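Local coordinates for attaching and effacing protein, pathogenesis factor (Escherichia coli, PDB 4E9L), which acts as an adhesin of the intimin/invasin family and, as an antigen, elicits protection against urinary tract infections, this fragment being part of its chain of immunoglobulin-like domains, at residues E203-A208 / T288-E293; S227-S232 / P273-Q278. All blocks are in the same frame, centred on the assembly; numbering follows the deposited sequence. Where two conformers were deposited one is given.

Interaction 1 (E203-A208 / T288-E293); sequences EDHVKA and TVIAGE
V206 reaches both neighbours of V289, the bonding pattern of a parallel beta pair: its N donates to T288 O (3.0 Å), and V206 O accepts I290 N. The ladder runs on at both ends, from T288 N to D204 O and from A208 N to I290 O, the last bond being bent (137° at the hydrogen). On the face shared by H205, T288 and I290, I290 CG2 meets the imidazole at its edge, in plane, 3.8 Å from H205 CD2. I290 CG1 takes the crowded position between backbone N and carbonyl carbon (chi1 66°), which sets it 3.6 Å from V206 O. K207 lays the aliphatic start of its chain on the backbone, with CG 3.4 Å from A291 O, while CE and NZ continue outward from the pair, a division of labour that suits lysine at an exposed edge. On the other face V289 CG1 packs against A208. Lacking a side chain, G292 can bring its CA within 3.4 Å of A208 O. Further out, D204 OD1 accepts H205 ND1 (2.9 Å) from above the carboxylate plane and so restrains the ring. One water joins D204 O to T288 OG1, which also bonds to E268, and a second links A208 O to E293 N; D322 accepts G292 N. The short strand 205-207 thus forms an edge of a mixed sheet, beside 278-290, whereas the preceding strand 198-201 belongs to the other sheet. Such a first strand shared between two sheets is familiar from immunoglobulin-like sandwiches. The buried valines lie against the T262 loop that follows strand 255-261.

Interaction 2 (S227-S232 / P273-Q278); sequences SGLSLS and PLFNGQ
F275 meets L231, S230 and L229 in turn. Its CB touches L231 CD2 at 4.2 Å, the two side chains crossing at about a right angle. From there CG lies anti to the backbone N (chi1 175°), and the ring extends toward S230 and L229. CD1 comes to 3.4 Å from S230 O, which sits at the ring edge, in plane, where the partial positive charge of the aromatic hydrogens would suit a carbonyl oxygen. CE1 is next, 3.5 Å from L229 CD2, and CZ at the tip touches the same methyl. That branch of L229 lies over one ring face, 3.8 Å from the centroid and 21° off the normal, in a CH-pi contact; leucine suits the place because a branched end offers a methyl to the flat ring. N276 CG rests over the opposite face, toward the rim, so the phenyl is sandwiched.

Beyond the ring, S232 and L274 form a hydrogen-bonded antiparallel pair. S232 N donates to L274 O (3.0 Å), and L274 N returns a bond to S232 O (2.8 Å) from well above that carbonyl plane. Water bridges S230 O and N276 N where the strands part. The type I' turn F275-Q278 then reverses the chain, with N276 and G277, both at positive phi, in its central places; asparagine and glycine tolerate that conformation readily.

L229 and F275 also touch L192, in the loop ahead of strand 198-201, while L231 and P273 pack on W248 and L216 of the facing sheet. The contact therefore closes one end of the pairing between the edge strand 231-236 and strand 267-275, which a tight hairpin joins to strand 278-290.

From the N terminus, the chain first lays down 203-208, the opening half of interaction 1, and then 227-232. Strands 244-252 and 255-261 of the facing sheet follow before 273-278 returns to 227-232 and closes interaction 2. After the hairpin, 288-293 comes back to 203-208 and closes interaction 1, whose longer loop therefore encloses the whole of interaction 2. Both contacts serve one mixed sheet: interaction 1 adds its parallel edge strand, interaction 2 its antiparallel edge strand, and strands 267-275 and 278-290 are the two between. The contacts do not touch; their centres lie 26 Å apart and their nearest atoms about 14 Å.

Interaction 1 (E203-A208 / T288-E293)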
ATOM      1  N   GLU A 203      -5.382   0.760  -6.643  1.00 18.10           N
ATOM      2  CA  GLU A 203      -6.457   1.002  -7.610  1.00 19.17           C
ATOM      3  C   GLU A 203      -7.392   2.059  -7.049  1.00 24.71           C
ATOM      4  O   GLU A 203      -7.845   1.918  -5.906  1.00 24.64           O
ATOM      5  CB  GLU A 203      -7.267  -0.286  -7.861  1.00 20.61           C
ATOM      6  CG  GLU A 203      -6.459  -1.438  -8.428  1.00 30.42           C
ATOM      7  CD  GLU A 203      -6.926  -2.795  -7.939  1.00 50.81           C
ATOM      8  OE1 GLU A 203      -6.403  -3.280  -6.906  1.00 44.63           O
ATOM      9  OE2 GLU A 203      -7.811  -3.376  -8.605  1.00 40.82           O
ATOM     10  N   ASP A 204      -7.733   3.083  -7.850  1.00 22.84           N
ATOM     11  CA  ASP A 204      -8.673   4.090  -7.339  1.00 23.68           C
ATOM     12  C   ASP A 204     -10.155   3.832  -7.710  1.00 23.32           C
ATOM     13  O   ASP A 204     -11.044   4.607  -7.344  1.00 21.50           O
ATOM     14  CB  ASP A 204      -8.197   5.519  -7.569  1.00 27.46           C
ATOM     15  CG  ASP A 204      -7.967   5.906  -9.008  1.00 39.93           C
ATOM     16  OD1 ASP A 204      -8.532   5.237  -9.903  1.00 40.50           O
ATOM     17  OD2 ASP A 204      -7.217   6.873  -9.243  1.00 48.96           O
ATOM     18  N   HIS A 205     -10.401   2.710  -8.398  1.00 17.89           N
ATOM     19  CA  HIS A 205     -11.736   2.201  -8.696  1.00 19.94           C
ATOM     20  C   HIS A 205     -11.704   0.725  -8.330  1.00 22.19           C
ATOM     21  O   HIS A 205     -10.856  -0.019  -8.831  1.00 21.81           O
ATOM     22  CB  HIS A 205     -12.135   2.430 -10.170  1.00 21.87           C
ATOM     23  CG  HIS A 205     -12.382   3.872 -10.475  1.00 26.56           C
ATOM     24  ND1 HIS A 205     -11.337   4.767 -10.631  1.00 29.55           N
ATOM     25  CD2 HIS A 205     -13.552   4.542 -10.582  1.00 29.82           C
ATOM     26  CE1 HIS A 205     -11.905   5.948 -10.829  1.00 29.76           C
ATOM     27  NE2 HIS A 205     -13.237   5.861 -10.808  1.00 29.95           N
ATOM     28  N   VAL A 206     -12.550   0.318  -7.383  1.00 16.70           N
ATOM     29  CA  VAL A 206     -12.571  -1.085  -6.934  1.00 16.09           C
ATOM     30  C   VAL A 206     -14.001  -1.608  -7.033  1.00 18.86           C
ATOM     31  O   VAL A 206     -14.937  -0.902  -6.651  1.00 18.18           O
ATOM     32  CB  VAL A 206     -11.968  -1.261  -5.500  1.00 18.76           C
ATOM     33  CG1 VAL A 206     -12.049  -2.716  -5.022  1.00 17.53           C
ATOM     34  CG2 VAL A 206     -10.521  -0.756  -5.441  1.00 19.08           C
ATOM     35  N   LYS A 207     -14.166  -2.810  -7.584  1.00 15.95           N
ATOM     36  CA  LYS A 207     -15.484  -3.435  -7.703  1.00 16.33           C
ATOM     37  C   LYS A 207     -15.977  -3.896  -6.328  1.00 19.88           C
ATOM     38  O   LYS A 207     -15.179  -4.402  -5.522  1.00 19.27           O
ATOM     39  CB  LYS A 207     -15.460  -4.597  -8.691  1.00 17.15           C
ATOM     40  CG  LYS A 207     -15.209  -4.160 -10.125  1.00 20.88           C
ATOM     41  CD  LYS A 207     -15.496  -5.322 -11.069  1.00 29.82           C
ATOM     42  CE  LYS A 207     -15.433  -4.902 -12.522  1.00 49.17           C
ATOM     43  NZ  LYS A 207     -14.038  -4.852 -13.031  1.00 59.17           N
ATOM     44  N   ALA A 208     -17.291  -3.698  -6.058  1.00 16.48           N
ATOM     45  CA  ALA A 208     -17.933  -4.075  -4.793  1.00 16.40           C
ATOM     46  C   ALA A 208     -17.631  -5.541  -4.462  1.00 18.44           C
ATOM     47  O   ALA A 208     -17.810  -6.408  -5.301  1.00 18.71           O
ATOM     48  CB  ALA A 208     -19.452  -3.853  -4.886  1.00 16.82           C
ATOM     49  N   THR A 288     -13.070   5.059  -5.416  1.00 16.72           N
ATOM     50  CA  THR A 288     -14.475   4.920  -5.734  1.00 16.76           C
ATOM     51  C   THR A 288     -14.780   3.434  -5.760  1.00 19.02           C
ATOM     52  O   THR A 288     -14.124   2.665  -6.492  1.00 18.00           O
ATOM     53  CB  THR A 288     -14.790   5.609  -7.080  1.00 24.24           C
ATOM     54  OG1 THR A 288     -14.588   7.011  -6.912  1.00 25.58           O
ATOM     55  CG2 THR A 288     -16.223   5.392  -7.534  1.00 24.14           C
ATOM     56  N   VAL A 289     -15.789   3.028  -4.994  1.00 15.26           N
ATOM     57  CA  VAL A 289     -16.289   1.655  -5.072  1.00 13.05           C
ATOM     58  C   VAL A 289     -17.353   1.669  -6.195  1.00 16.70           C
ATOM     59  O   VAL A 289     -18.330   2.417  -6.136  1.00 15.27           O
ATOM     60  CB  VAL A 289     -16.812   1.053  -3.739  1.00 15.61           C
ATOM     61  CG1 VAL A 289     -17.233  -0.417  -3.918  1.00 14.35           C
ATOM     62  CG2 VAL A 289     -15.775   1.181  -2.621  1.00 14.96           C
ATOM     63  N   ILE A 290     -17.115   0.888  -7.234  1.00 14.90           N
ATOM     64  CA  ILE A 290     -18.016   0.735  -8.375  1.00 15.27           C
ATOM     65  C   ILE A 290     -18.763  -0.584  -8.225  1.00 18.67           C
ATOM     66  O   ILE A 290     -18.456  -1.327  -7.292  1.00 15.91           O
ATOM     67  CB  ILE A 290     -17.229   0.882  -9.703  1.00 18.76           C
ATOM     68  CG1 ILE A 290     -16.194  -0.275  -9.913  1.00 18.80           C
ATOM     69  CG2 ILE A 290     -16.562   2.292  -9.764  1.00 18.21           C
ATOM     70  CD1 ILE A 290     -15.609  -0.398 -11.388  1.00 17.92           C
ATOM     71  N   ALA A 291     -19.743  -0.895  -9.110  1.00 16.55           N
ATOM     72  CA  ALA A 291     -20.477  -2.162  -8.987  1.00 16.51           C
ATOM     73  C   ALA A 291     -19.563  -3.380  -9.035  1.00 18.87           C
ATOM     74  O   ALA A 291     -18.508  -3.353  -9.685  1.00 16.80           O
ATOM     75  CB  ALA A 291     -21.574  -2.268 -10.059  1.00 17.21           C
ATOM     76  N   GLY A 292     -19.975  -4.445  -8.350  1.00 15.39           N
ATOM     77  CA  GLY A 292     -19.217  -5.688  -8.345  1.00 15.20           C
ATOM     78  C   GLY A 292     -19.281  -6.394  -9.691  1.00 21.51           C
ATOM     79  O   GLY A 292     -19.885  -5.885 -10.656  1.00 20.10           O
ATOM     80  N   GLU A 293     -18.634  -7.565  -9.771  1.00 20.11           N
ATOM     81  CA  GLU A 293     -18.655  -8.440 -10.952  1.00 20.90           C
ATOM     82  C   GLU A 293     -20.140  -8.677 -11.290  1.00 24.70           C
ATOM     83  O   GLU A 293     -20.950  -8.865 -10.373  1.00 22.62           O
ATOM     84  CB  GLU A 293     -18.021  -9.803 -10.568  1.00 23.41           C
ATOM     85  CG  GLU A 293     -17.783 -10.757 -11.733  1.00 42.43           C
ATOM     86  CD  GLU A 293     -16.982 -12.018 -11.429  1.00 82.27           C
ATOM     87  OE1 GLU A 293     -16.735 -12.307 -10.234  1.00 88.81           O
ATOM     88  OE2 GLU A 293     -16.603 -12.722 -12.394  1.00 78.43           O
TER
HETATM   89  O   HOH W   1     -11.917   7.639  -7.319  1.00 43.40           O
HETATM   90  O   HOH W   2     -17.325  -8.278  -7.364  1.00 23.36           O

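Interaction 2 (S227-S232 / P273-Q278)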
ATOM      1  N   SER A 227      10.358   2.681  11.291  1.00 24.82           N
ATOM      2  CA  SER A 227      10.162   1.228  11.394  1.00 26.14           C
ATOM      3  C   SER A 227       9.463   0.788  12.673  1.00 29.62           C
ATOM      4  O   SER A 227       9.397   1.547  13.635  1.00 28.73           O
ATOM      5  CB  SER A 227      11.495   0.494  11.250  1.00 32.12           C
ATOM      6  OG  SER A 227      11.964   0.562   9.912  1.00 46.69           O
ATOM      7  N   GLY A 228       8.926  -0.431  12.641  1.00 26.83           N
ATOM      8  CA  GLY A 228       8.284  -1.108  13.758  1.00 26.25           C
ATOM      9  C   GLY A 228       6.998  -0.507  14.265  1.00 30.15           C
ATOM     10  O   GLY A 228       6.628  -0.779  15.405  1.00 31.71           O
ATOM     11  N   LEU A 229       6.292   0.300  13.444  1.00 23.56           N
ATOM     12  CA  LEU A 229       5.030   0.902  13.880  1.00 22.95           C
ATOM     13  C   LEU A 229       3.894  -0.101  14.008  1.00 25.91           C
ATOM     14  O   LEU A 229       3.815  -1.032  13.211  1.00 24.84           O
ATOM     15  CB  LEU A 229       4.593   2.029  12.929  1.00 23.23           C
ATOM     16  CG  LEU A 229       5.469   3.294  12.932  1.00 27.77           C
ATOM     17  CD1 LEU A 229       5.021   4.252  11.879  1.00 28.45           C
ATOM     18  CD2 LEU A 229       5.449   3.998  14.273  1.00 30.66           C
ATOM     19  N   SER A 230       2.994   0.124  14.985  1.00 23.03           N
ATOM     20  CA  SER A 230       1.765  -0.654  15.158  1.00 24.07           C
ATOM     21  C   SER A 230       0.656   0.250  14.641  1.00 25.92           C
ATOM     22  O   SER A 230       0.492   1.378  15.121  1.00 26.22           O
ATOM     23  CB  SER A 230       1.547  -1.030  16.621  1.00 29.60           C
ATOM     24  OG  SER A 230       2.410  -2.115  16.920  1.00 41.95           O
ATOM     25  N   LEU A 231      -0.025  -0.196  13.584  1.00 19.70           N
ATOM     26  CA  LEU A 231      -1.017   0.623  12.903  1.00 18.74           C
ATOM     27  C   LEU A 231      -2.405   0.050  12.887  1.00 23.37           C
ATOM     28  O   LEU A 231      -2.608  -1.154  13.065  1.00 23.05           O
ATOM     29  CB  LEU A 231      -0.592   0.800  11.415  1.00 18.33           C
ATOM     30  CG  LEU A 231       0.816   1.325  11.098  1.00 22.35           C
ATOM     31  CD1 LEU A 231       1.179   1.015   9.670  1.00 21.72           C
ATOM     32  CD2 LEU A 231       0.925   2.855  11.345  1.00 24.94           C
ATOM     33  N   SER A 232      -3.356   0.946  12.616  1.00 20.28           N
ATOM     34  CA  SER A 232      -4.761   0.636  12.392  0.50 20.40           C
ATOM     35  C   SER A 232      -5.231   1.533  11.242  1.00 22.51           C
ATOM     36  O   SER A 232      -4.392   2.118  10.537  1.00 21.96           O
ATOM     37  CB  SER A 232      -5.587   0.871  13.653  0.50 24.29           C
ATOM     38  OG  SER A 232      -6.897   0.383  13.421  0.50 30.06           O
ATOM     39  N   PRO A 273      -4.609   5.636   7.403  1.00 18.13           N
ATOM     40  CA  PRO A 273      -3.909   4.782   8.376  1.00 17.06           C
ATOM     41  C   PRO A 273      -3.749   5.591   9.655  1.00 20.37           C
ATOM     42  O   PRO A 273      -3.666   6.836   9.617  1.00 18.45           O
ATOM     43  CB  PRO A 273      -2.526   4.538   7.747  1.00 17.99           C
ATOM     44  CG  PRO A 273      -2.634   5.022   6.355  1.00 23.04           C
ATOM     45  CD  PRO A 273      -3.687   6.089   6.345  1.00 19.28           C
ATOM     46  N   LEU A 274      -3.800   4.884  10.787  1.00 18.04           N
ATOM     47  CA  LEU A 274      -3.719   5.509  12.096  1.00 19.43           C
ATOM     48  C   LEU A 274      -2.539   4.987  12.894  1.00 24.19           C
ATOM     49  O   LEU A 274      -2.282   3.779  12.913  1.00 23.09           O
ATOM     50  CB  LEU A 274      -5.006   5.251  12.910  1.00 19.85           C
ATOM     51  CG  LEU A 274      -6.354   5.712  12.352  1.00 25.06           C
ATOM     52  CD1 LEU A 274      -7.494   5.105  13.155  1.00 26.42           C
ATOM     53  CD2 LEU A 274      -6.487   7.225  12.354  1.00 26.32           C
ATOM     54  N   PHE A 275      -1.837   5.904  13.558  1.00 21.81           N
ATOM     55  CA  PHE A 275      -0.761   5.571  14.471  1.00 23.79           C
ATOM     56  C   PHE A 275      -1.159   6.175  15.821  1.00 31.42           C
ATOM     57  O   PHE A 275      -1.408   7.377  15.891  1.00 30.62           O
ATOM     58  CB  PHE A 275       0.636   6.056  14.009  1.00 25.40           C
ATOM     59  CG  PHE A 275       1.659   5.759  15.087  1.00 27.73           C
ATOM     60  CD1 PHE A 275       1.900   4.444  15.501  1.00 31.30           C
ATOM     61  CD2 PHE A 275       2.301   6.790  15.763  1.00 30.05           C
ATOM     62  CE1 PHE A 275       2.767   4.171  16.567  1.00 32.11           C
ATOM     63  CE2 PHE A 275       3.193   6.513  16.805  1.00 33.59           C
ATOM     64  CZ  PHE A 275       3.418   5.207  17.201  1.00 31.61           C
ATOM     65  N   ASN A 276      -1.300   5.321  16.861  1.00 30.87           N
ATOM     66  CA  ASN A 276      -1.754   5.692  18.214  1.00 31.74           C
ATOM     67  C   ASN A 276      -3.080   6.463  18.175  1.00 34.76           C
ATOM     68  O   ASN A 276      -3.236   7.493  18.836  1.00 34.37           O
ATOM     69  CB  ASN A 276      -0.659   6.438  18.996  1.00 37.55           C
ATOM     70  CG  ASN A 276       0.495   5.581  19.477  1.00 70.24           C
ATOM     71  OD1 ASN A 276       0.419   4.346  19.572  1.00 62.79           O
ATOM     72  ND2 ASN A 276       1.589   6.239  19.827  1.00 66.17           N
ATOM     73  N   GLY A 277      -3.991   5.982  17.325  1.00 31.30           N
ATOM     74  CA  GLY A 277      -5.311   6.569  17.108  1.00 30.18           C
ATOM     75  C   GLY A 277      -5.340   7.883  16.351  1.00 32.68           C
ATOM     76  O   GLY A 277      -6.421   8.424  16.137  1.00 33.61           O
ATOM     77  N   GLN A 278      -4.173   8.418  15.943  1.00 27.40           N
ATOM     78  CA  GLN A 278      -4.082   9.688  15.199  1.00 27.35           C
ATOM     79  C   GLN A 278      -3.765   9.466  13.691  1.00 26.81           C
ATOM     80  O   GLN A 278      -2.974   8.566  13.393  1.00 23.84           O
ATOM     81  CB  GLN A 278      -2.975  10.575  15.810  1.00 29.93           C
ATOM     82  CG  GLN A 278      -3.346  11.228  17.153  1.00 47.61           C
ATOM     83  CD  GLN A 278      -4.328  12.362  16.972  1.00 66.53           C
ATOM     84  OE1 GLN A 278      -5.538  12.202  17.167  1.00 55.57           O
ATOM     85  NE2 GLN A 278      -3.828  13.524  16.563  1.00 66.97           N
TER
HETATM   86  O   HOH W   3      -1.133   2.556  16.889  1.00 37.94           O